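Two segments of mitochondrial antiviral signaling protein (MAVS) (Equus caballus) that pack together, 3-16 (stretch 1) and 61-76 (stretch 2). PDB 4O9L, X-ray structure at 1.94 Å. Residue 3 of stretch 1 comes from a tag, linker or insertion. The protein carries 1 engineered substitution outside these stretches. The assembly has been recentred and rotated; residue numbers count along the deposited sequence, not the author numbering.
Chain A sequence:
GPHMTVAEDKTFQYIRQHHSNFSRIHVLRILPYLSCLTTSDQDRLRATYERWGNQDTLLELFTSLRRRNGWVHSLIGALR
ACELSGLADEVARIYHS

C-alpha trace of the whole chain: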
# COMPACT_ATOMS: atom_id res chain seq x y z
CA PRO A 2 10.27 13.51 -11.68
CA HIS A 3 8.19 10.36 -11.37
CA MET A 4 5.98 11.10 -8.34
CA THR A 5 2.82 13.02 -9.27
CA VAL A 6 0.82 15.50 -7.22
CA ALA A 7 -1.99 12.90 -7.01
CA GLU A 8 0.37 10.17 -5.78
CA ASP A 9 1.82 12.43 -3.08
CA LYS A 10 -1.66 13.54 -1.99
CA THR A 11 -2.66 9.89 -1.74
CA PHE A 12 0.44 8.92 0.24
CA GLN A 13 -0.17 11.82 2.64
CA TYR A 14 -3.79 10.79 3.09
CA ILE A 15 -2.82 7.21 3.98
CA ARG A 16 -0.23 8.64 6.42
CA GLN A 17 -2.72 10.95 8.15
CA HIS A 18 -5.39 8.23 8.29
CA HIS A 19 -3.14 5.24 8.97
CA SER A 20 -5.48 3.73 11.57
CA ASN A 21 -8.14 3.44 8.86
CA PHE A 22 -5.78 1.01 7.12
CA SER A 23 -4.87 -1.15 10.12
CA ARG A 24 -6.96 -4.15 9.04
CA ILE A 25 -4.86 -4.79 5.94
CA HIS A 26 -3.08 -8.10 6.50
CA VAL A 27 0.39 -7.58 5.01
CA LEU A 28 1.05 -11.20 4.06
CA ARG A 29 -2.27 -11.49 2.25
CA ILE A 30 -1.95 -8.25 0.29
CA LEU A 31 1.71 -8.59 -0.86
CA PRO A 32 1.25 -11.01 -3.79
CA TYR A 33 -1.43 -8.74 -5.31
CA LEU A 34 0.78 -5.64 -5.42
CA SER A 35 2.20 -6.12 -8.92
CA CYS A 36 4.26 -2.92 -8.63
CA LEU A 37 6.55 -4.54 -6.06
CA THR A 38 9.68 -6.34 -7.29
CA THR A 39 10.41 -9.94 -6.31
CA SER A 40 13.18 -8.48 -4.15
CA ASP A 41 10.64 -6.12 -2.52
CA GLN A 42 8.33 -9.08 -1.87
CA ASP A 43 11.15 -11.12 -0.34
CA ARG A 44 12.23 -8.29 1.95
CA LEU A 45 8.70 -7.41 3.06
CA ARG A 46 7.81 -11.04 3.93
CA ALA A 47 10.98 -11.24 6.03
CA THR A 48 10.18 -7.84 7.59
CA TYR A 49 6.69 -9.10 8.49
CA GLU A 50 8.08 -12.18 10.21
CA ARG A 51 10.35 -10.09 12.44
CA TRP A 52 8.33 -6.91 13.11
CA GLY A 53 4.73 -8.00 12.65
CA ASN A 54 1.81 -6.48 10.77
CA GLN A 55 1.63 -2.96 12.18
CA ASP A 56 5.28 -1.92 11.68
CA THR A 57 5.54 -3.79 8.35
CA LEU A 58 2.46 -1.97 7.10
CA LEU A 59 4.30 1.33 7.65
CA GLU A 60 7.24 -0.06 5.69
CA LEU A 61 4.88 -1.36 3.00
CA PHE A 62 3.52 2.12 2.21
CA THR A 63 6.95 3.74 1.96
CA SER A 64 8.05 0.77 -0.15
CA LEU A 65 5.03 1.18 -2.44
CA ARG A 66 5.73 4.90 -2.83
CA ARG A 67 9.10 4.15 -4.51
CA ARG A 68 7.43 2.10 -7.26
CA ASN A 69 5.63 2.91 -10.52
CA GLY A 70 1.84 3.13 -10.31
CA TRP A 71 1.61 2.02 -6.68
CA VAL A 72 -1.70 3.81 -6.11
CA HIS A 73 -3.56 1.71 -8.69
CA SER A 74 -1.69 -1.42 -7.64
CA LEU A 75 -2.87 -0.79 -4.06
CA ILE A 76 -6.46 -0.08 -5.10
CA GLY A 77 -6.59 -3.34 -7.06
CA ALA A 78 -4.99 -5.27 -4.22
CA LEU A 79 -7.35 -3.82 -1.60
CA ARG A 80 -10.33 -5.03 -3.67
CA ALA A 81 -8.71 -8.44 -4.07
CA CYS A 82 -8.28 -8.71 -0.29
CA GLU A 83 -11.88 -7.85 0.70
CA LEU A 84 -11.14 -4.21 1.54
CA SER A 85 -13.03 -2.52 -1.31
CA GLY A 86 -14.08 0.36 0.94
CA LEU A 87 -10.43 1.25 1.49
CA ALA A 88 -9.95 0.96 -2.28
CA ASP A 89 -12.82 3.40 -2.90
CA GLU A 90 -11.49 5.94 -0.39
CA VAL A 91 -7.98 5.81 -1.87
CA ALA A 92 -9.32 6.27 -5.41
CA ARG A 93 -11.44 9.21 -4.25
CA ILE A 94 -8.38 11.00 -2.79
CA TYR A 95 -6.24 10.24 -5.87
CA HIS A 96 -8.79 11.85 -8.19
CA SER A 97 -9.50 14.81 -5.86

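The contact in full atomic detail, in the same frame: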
# COMPACT_ATOMS: atom_id res chain seq x y z
N HIS A 3 9.24 11.35 -11.41
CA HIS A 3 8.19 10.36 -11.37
C HIS A 3 6.98 10.84 -10.56
O HIS A 3 5.93 11.10 -11.13
CB HIS A 3 8.73 9.04 -10.84
N MET A 4 7.15 10.99 -9.24
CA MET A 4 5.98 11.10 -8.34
C MET A 4 5.06 12.27 -8.71
O MET A 4 5.51 13.41 -8.87
CB MET A 4 6.39 11.19 -6.86
CG MET A 4 5.17 11.22 -5.91
SD MET A 4 5.49 10.99 -4.13
CE MET A 4 6.02 12.63 -3.65
N THR A 5 3.77 11.99 -8.86
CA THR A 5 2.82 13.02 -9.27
C THR A 5 2.18 13.69 -8.06
O THR A 5 2.29 13.19 -6.93
CB THR A 5 1.73 12.45 -10.20
OG1 THR A 5 0.85 11.59 -9.46
CG2 THR A 5 2.37 11.66 -11.33
N VAL A 6 1.54 14.83 -8.29
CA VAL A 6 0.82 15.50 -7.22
C VAL A 6 -0.24 14.56 -6.61
O VAL A 6 -0.37 14.48 -5.39
CB VAL A 6 0.19 16.82 -7.73
CG1 VAL A 6 -0.77 17.39 -6.68
CG2 VAL A 6 1.30 17.84 -8.05
N ALA A 7 -0.94 13.81 -7.46
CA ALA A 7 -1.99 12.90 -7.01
C ALA A 7 -1.43 11.76 -6.16
O ALA A 7 -2.02 11.39 -5.13
CB ALA A 7 -2.77 12.35 -8.20
N GLU A 8 -0.29 11.21 -6.57
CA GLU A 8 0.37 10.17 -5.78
C GLU A 8 0.76 10.67 -4.39
O GLU A 8 0.50 10.01 -3.39
CB GLU A 8 1.60 9.61 -6.53
CG GLU A 8 1.24 8.54 -7.56
CD GLU A 8 2.42 8.12 -8.42
OE1 GLU A 8 3.34 8.95 -8.63
OE2 GLU A 8 2.42 6.97 -8.88
N ASP A 9 1.39 11.84 -4.34
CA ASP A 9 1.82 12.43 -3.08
C ASP A 9 0.63 12.69 -2.16
O ASP A 9 0.67 12.38 -0.96
CB ASP A 9 2.56 13.73 -3.35
CG ASP A 9 2.86 14.50 -2.08
OD1 ASP A 9 3.67 14.01 -1.27
OD2 ASP A 9 2.29 15.60 -1.89
N LYS A 10 -0.43 13.26 -2.73
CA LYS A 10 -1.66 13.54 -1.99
C LYS A 10 -2.23 12.26 -1.40
O LYS A 10 -2.69 12.23 -0.25
CB LYS A 10 -2.69 14.18 -2.92
CG LYS A 10 -4.08 14.31 -2.32
CD LYS A 10 -5.04 14.98 -3.30
CE LYS A 10 -4.56 16.37 -3.71
NZ LYS A 10 -5.17 16.78 -5.01
N THR A 11 -2.18 11.19 -2.19
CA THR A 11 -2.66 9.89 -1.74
C THR A 11 -1.78 9.34 -0.61
O THR A 11 -2.29 8.89 0.41
CB THR A 11 -2.73 8.88 -2.90
OG1 THR A 11 -3.54 9.42 -3.95
CG2 THR A 11 -3.34 7.53 -2.44
N PHE A 12 -0.46 9.38 -0.80
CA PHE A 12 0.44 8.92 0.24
C PHE A 12 0.22 9.69 1.55
O PHE A 12 0.20 9.10 2.64
CB PHE A 12 1.90 9.03 -0.20
CG PHE A 12 2.88 8.53 0.84
CD1 PHE A 12 3.15 7.17 0.94
CD2 PHE A 12 3.49 9.40 1.72
CE1 PHE A 12 4.04 6.69 1.91
CE2 PHE A 12 4.37 8.94 2.70
CZ PHE A 12 4.65 7.59 2.79
N GLN A 13 0.02 11.00 1.45
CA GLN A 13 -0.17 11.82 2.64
C GLN A 13 -1.49 11.50 3.33
O GLN A 13 -1.59 11.53 4.56
CB GLN A 13 -0.07 13.31 2.29
CG GLN A 13 1.31 13.74 1.76
CD GLN A 13 2.46 13.35 2.68
OE1 GLN A 13 2.35 13.40 3.91
NE2 GLN A 13 3.59 12.96 2.08
N TYR A 14 -2.50 11.18 2.54
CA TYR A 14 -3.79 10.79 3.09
C TYR A 14 -3.65 9.50 3.90
O TYR A 14 -4.14 9.42 5.03
CB TYR A 14 -4.83 10.62 1.97
CG TYR A 14 -6.13 10.02 2.45
CD1 TYR A 14 -7.09 10.80 3.10
CD2 TYR A 14 -6.41 8.67 2.26
CE1 TYR A 14 -8.30 10.24 3.54
CE2 TYR A 14 -7.61 8.10 2.69
CZ TYR A 14 -8.54 8.89 3.33
OH TYR A 14 -9.73 8.31 3.75
N ILE A 15 -3.00 8.49 3.31
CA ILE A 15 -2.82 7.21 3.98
C ILE A 15 -2.07 7.43 5.30
O ILE A 15 -2.47 6.91 6.35
CB ILE A 15 -2.09 6.19 3.07
CG1 ILE A 15 -2.98 5.82 1.87
CG2 ILE A 15 -1.74 4.93 3.84
CD1 ILE A 15 -2.26 5.04 0.74
N ARG A 16 -1.00 8.23 5.25
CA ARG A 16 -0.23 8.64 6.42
C ARG A 16 -1.11 9.24 7.52
O ARG A 16 -1.06 8.80 8.68
CB ARG A 16 0.82 9.69 6.02
CG ARG A 16 2.21 9.14 5.77
CD ARG A 16 3.13 9.40 6.97
NE ARG A 16 3.43 10.82 7.15
CZ ARG A 16 4.50 11.44 6.65
NH1 ARG A 16 4.68 12.74 6.88
NH2 ARG A 16 5.38 10.77 5.93
N LEU A 61 5.53 -1.04 4.27
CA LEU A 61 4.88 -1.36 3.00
C LEU A 61 4.51 -0.09 2.21
O LEU A 61 4.75 -0.01 1.00
CB LEU A 61 3.63 -2.21 3.24
CG LEU A 61 2.80 -2.56 1.99
CD1 LEU A 61 3.66 -3.29 0.96
CD2 LEU A 61 1.57 -3.39 2.34
N PHE A 62 3.95 0.90 2.89
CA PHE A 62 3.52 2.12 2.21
C PHE A 62 4.70 2.91 1.67
O PHE A 62 4.67 3.40 0.53
CB PHE A 62 2.60 2.97 3.10
CG PHE A 62 1.23 2.36 3.31
CD1 PHE A 62 0.46 1.94 2.21
CD2 PHE A 62 0.70 2.20 4.59
CE1 PHE A 62 -0.81 1.39 2.39
CE2 PHE A 62 -0.57 1.63 4.78
CZ PHE A 62 -1.32 1.22 3.68
N THR A 63 5.77 3.04 2.46
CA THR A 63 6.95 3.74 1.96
C THR A 63 7.64 2.93 0.86
O THR A 63 8.24 3.50 -0.06
CB THR A 63 7.93 4.19 3.10
OG1 THR A 63 8.45 3.06 3.78
CG2 THR A 63 7.20 5.05 4.10
N SER A 64 7.53 1.61 0.93
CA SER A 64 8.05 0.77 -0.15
C SER A 64 7.24 0.94 -1.43
O SER A 64 7.80 1.03 -2.53
CB SER A 64 8.08 -0.71 0.26
OG SER A 64 9.04 -0.92 1.27
N LEU A 65 5.92 0.99 -1.29
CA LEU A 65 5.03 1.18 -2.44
C LEU A 65 5.34 2.50 -3.14
O LEU A 65 5.45 2.57 -4.36
CB LEU A 65 3.56 1.12 -2.00
CG LEU A 65 2.97 -0.27 -1.73
CD1 LEU A 65 1.61 -0.15 -1.06
CD2 LEU A 65 2.85 -1.07 -3.04
N ARG A 66 5.53 3.54 -2.34
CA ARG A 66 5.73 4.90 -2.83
C ARG A 66 6.94 5.05 -3.77
O ARG A 66 6.97 5.95 -4.63
CB ARG A 66 5.84 5.84 -1.62
CG ARG A 66 5.98 7.31 -1.97
CD ARG A 66 6.41 8.11 -0.76
NE ARG A 66 6.04 9.51 -0.90
CZ ARG A 66 6.28 10.44 0.02
NH1 ARG A 66 5.90 11.69 -0.19
NH2 ARG A 66 6.90 10.11 1.14
N ARG A 67 7.93 4.16 -3.63
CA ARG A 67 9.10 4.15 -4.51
C ARG A 67 8.83 3.50 -5.87
O ARG A 67 9.69 3.54 -6.76
CB ARG A 67 10.26 3.40 -3.83
CG ARG A 67 10.84 4.07 -2.59
CD ARG A 67 12.11 3.33 -2.08
NE ARG A 67 11.80 2.38 -1.02
CZ ARG A 67 11.69 2.71 0.27
NH1 ARG A 67 11.40 1.77 1.18
NH2 ARG A 67 11.88 3.97 0.64
N ARG A 68 7.67 2.87 -6.04
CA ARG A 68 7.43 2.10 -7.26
C ARG A 68 6.39 2.72 -8.20
O ARG A 68 5.43 3.36 -7.75
CB ARG A 68 7.01 0.66 -6.92
CG ARG A 68 8.04 -0.12 -6.08
CD ARG A 68 9.31 -0.40 -6.87
NE ARG A 68 10.29 -1.15 -6.07
CZ ARG A 68 11.48 -0.70 -5.71
NH1 ARG A 68 12.30 -1.46 -4.98
NH2 ARG A 68 11.88 0.51 -6.10
N ASN A 69 6.59 2.50 -9.49
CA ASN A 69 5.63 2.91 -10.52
C ASN A 69 4.20 2.48 -10.24
O ASN A 69 3.94 1.30 -9.94
CB ASN A 69 6.07 2.33 -11.88
CG ASN A 69 4.96 2.42 -12.94
OD1 ASN A 69 4.07 1.55 -13.03
ND2 ASN A 69 5.03 3.46 -13.76
N GLY A 70 3.26 3.43 -10.32
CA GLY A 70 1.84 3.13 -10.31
C GLY A 70 1.30 2.45 -9.06
O GLY A 70 0.30 1.73 -9.13
N TRP A 71 1.96 2.68 -7.93
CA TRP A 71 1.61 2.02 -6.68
C TRP A 71 0.18 2.30 -6.23
O TRP A 71 -0.44 1.45 -5.59
CB TRP A 71 2.57 2.41 -5.56
CG TRP A 71 2.48 3.85 -5.13
CD1 TRP A 71 3.18 4.91 -5.65
CD2 TRP A 71 1.66 4.39 -4.07
NE1 TRP A 71 2.84 6.07 -4.98
CE2 TRP A 71 1.92 5.78 -4.02
CE3 TRP A 71 0.73 3.83 -3.18
CZ2 TRP A 71 1.28 6.62 -3.10
CZ3 TRP A 71 0.10 4.66 -2.27
CH2 TRP A 71 0.38 6.04 -2.23
N VAL A 72 -0.34 3.49 -6.54
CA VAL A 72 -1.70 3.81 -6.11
C VAL A 72 -2.72 2.83 -6.71
O VAL A 72 -3.56 2.28 -6.01
CB VAL A 72 -2.08 5.27 -6.42
CG1 VAL A 72 -3.56 5.51 -6.12
CG2 VAL A 72 -1.21 6.24 -5.62
N HIS A 73 -2.61 2.59 -8.01
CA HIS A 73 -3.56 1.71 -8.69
C HIS A 73 -3.30 0.24 -8.37
O HIS A 73 -4.23 -0.57 -8.29
CB HIS A 73 -3.54 2.03 -10.19
CG HIS A 73 -3.69 3.48 -10.45
ND1 HIS A 73 -4.89 4.15 -10.28
CD2 HIS A 73 -2.79 4.45 -10.77
CE1 HIS A 73 -4.73 5.43 -10.52
NE2 HIS A 73 -3.45 5.64 -10.81
N SER A 74 -2.03 -0.09 -8.16
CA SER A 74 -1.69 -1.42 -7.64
C SER A 74 -2.38 -1.64 -6.30
O SER A 74 -3.05 -2.66 -6.09
CB SER A 74 -0.17 -1.55 -7.50
OG SER A 74 0.20 -2.89 -7.19
N LEU A 75 -2.25 -0.68 -5.38
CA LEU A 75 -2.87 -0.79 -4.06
C LEU A 75 -4.39 -0.88 -4.12
O LEU A 75 -4.99 -1.70 -3.42
CB LEU A 75 -2.48 0.40 -3.19
CG LEU A 75 -3.10 0.52 -1.80
CD1 LEU A 75 -2.73 -0.69 -0.93
CD2 LEU A 75 -2.61 1.83 -1.16
N ILE A 76 -5.01 -0.05 -4.95
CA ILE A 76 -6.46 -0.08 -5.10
C ILE A 76 -6.91 -1.46 -5.55
O ILE A 76 -7.82 -2.05 -4.95
CB ILE A 76 -6.94 1.00 -6.10
CG1 ILE A 76 -6.82 2.39 -5.46
CG2 ILE A 76 -8.40 0.73 -6.55
CD1 ILE A 76 -6.85 3.52 -6.45
O HOH W 1 0.45 5.29 -8.62
O HOH W 2 5.32 6.54 -8.44
O HOH W 3 4.14 5.82 -11.50
O HOH W 4 6.90 11.47 3.58

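Residues 6-16 of stretch 1 form a helix that packs against parts of two helices in stretch 2, one that enters from earlier in the chain and runs on from Leu-61, and one that starts at Trp-71 and continues past Ile-76; they are joined by a loop with a type II turn from Arg-68 to Trp-71. The stretch 1 helix runs antiparallel to the first of these (178°, axes 11.2 Å apart at closest approach) and crosses the second at 50° (10.9 Å). Thr-5 caps the start of helix 6-16: its OG1 accepts from Glu-8 N (3.1 Å), while Thr-5 N donates to Glu-8 OE1 (3.1 Å). Gly-70 holds the N-cap position of the second helix with a positive phi (61°), which favours glycine; a CB there would be crowded by Asn-69 OD1.

Phe-12, buried and pointing toward stretch 2, is a knob among Phe-62, Thr-63, Arg-66 and Trp-71. Its ring edge meets the backbone of the facing helix (Phe-12 CE1 to Phe-62 O, 3.6 Å) and a methyl (Phe-12 CZ to Thr-63 CG2, 3.8 Å). One ring face is covered by Arg-66, whose extended side chain lays its guanidinium flat on the ring, planes at 15° and centres 3.9 Å apart; Arg-66 CD sits over the face, 3.7 Å from the Phe-12 ring centroid. Arginine suits this place because its flat cation and aliphatic stem can both lie against an aromatic ring while its nitrogens remain free for polar partners. Arg-66 NH1 forms a salt bridge with Asp-9 OD1 (3.4 Å), Arg-66 NE donates a weak hydrogen bond to Met-4 SD (3.6 Å), and water 4 links Arg-66 NH2 (2.8 Å) to Arg-16 NH2 (2.9 Å), accepting from both.

Further along the helix, Ile-15 reaches two aromatic residues. Its CG2 lies over the face of the Phe-62 ring, 3.6 Å from the centroid, while Ile-15 CD1 touches Trp-71 CZ3 (3.8 Å) and Leu-75 CD2 (3.7 Å). The buried Trp-71 turns its indole edge to stretch 1, with CZ2 3.5 Å from Glu-8 O and 3.8 Å from Phe-12 CB. Thr-11 serves both sides of its chemistry: OG1 donates to Ala-7 O (2.8 Å) within its own helix, leaving CG2 to pack against Val-72 CG2 and Trp-71 CH2, each at 4.0 Å.

At the start of the second helix the contact becomes hydrated. Water 1 donates to Glu-8 OE2 (2.6 Å) and accepts from Val-72 N (2.9 Å); water 3 accepts from Gly-70 N (2.8 Å) and donates weakly to Glu-8 OE2 (3.3 Å). The carboxylate thus reaches these backbone amides through water, while Glu-8 CG packs on Val-72 CG2 (3.9 Å).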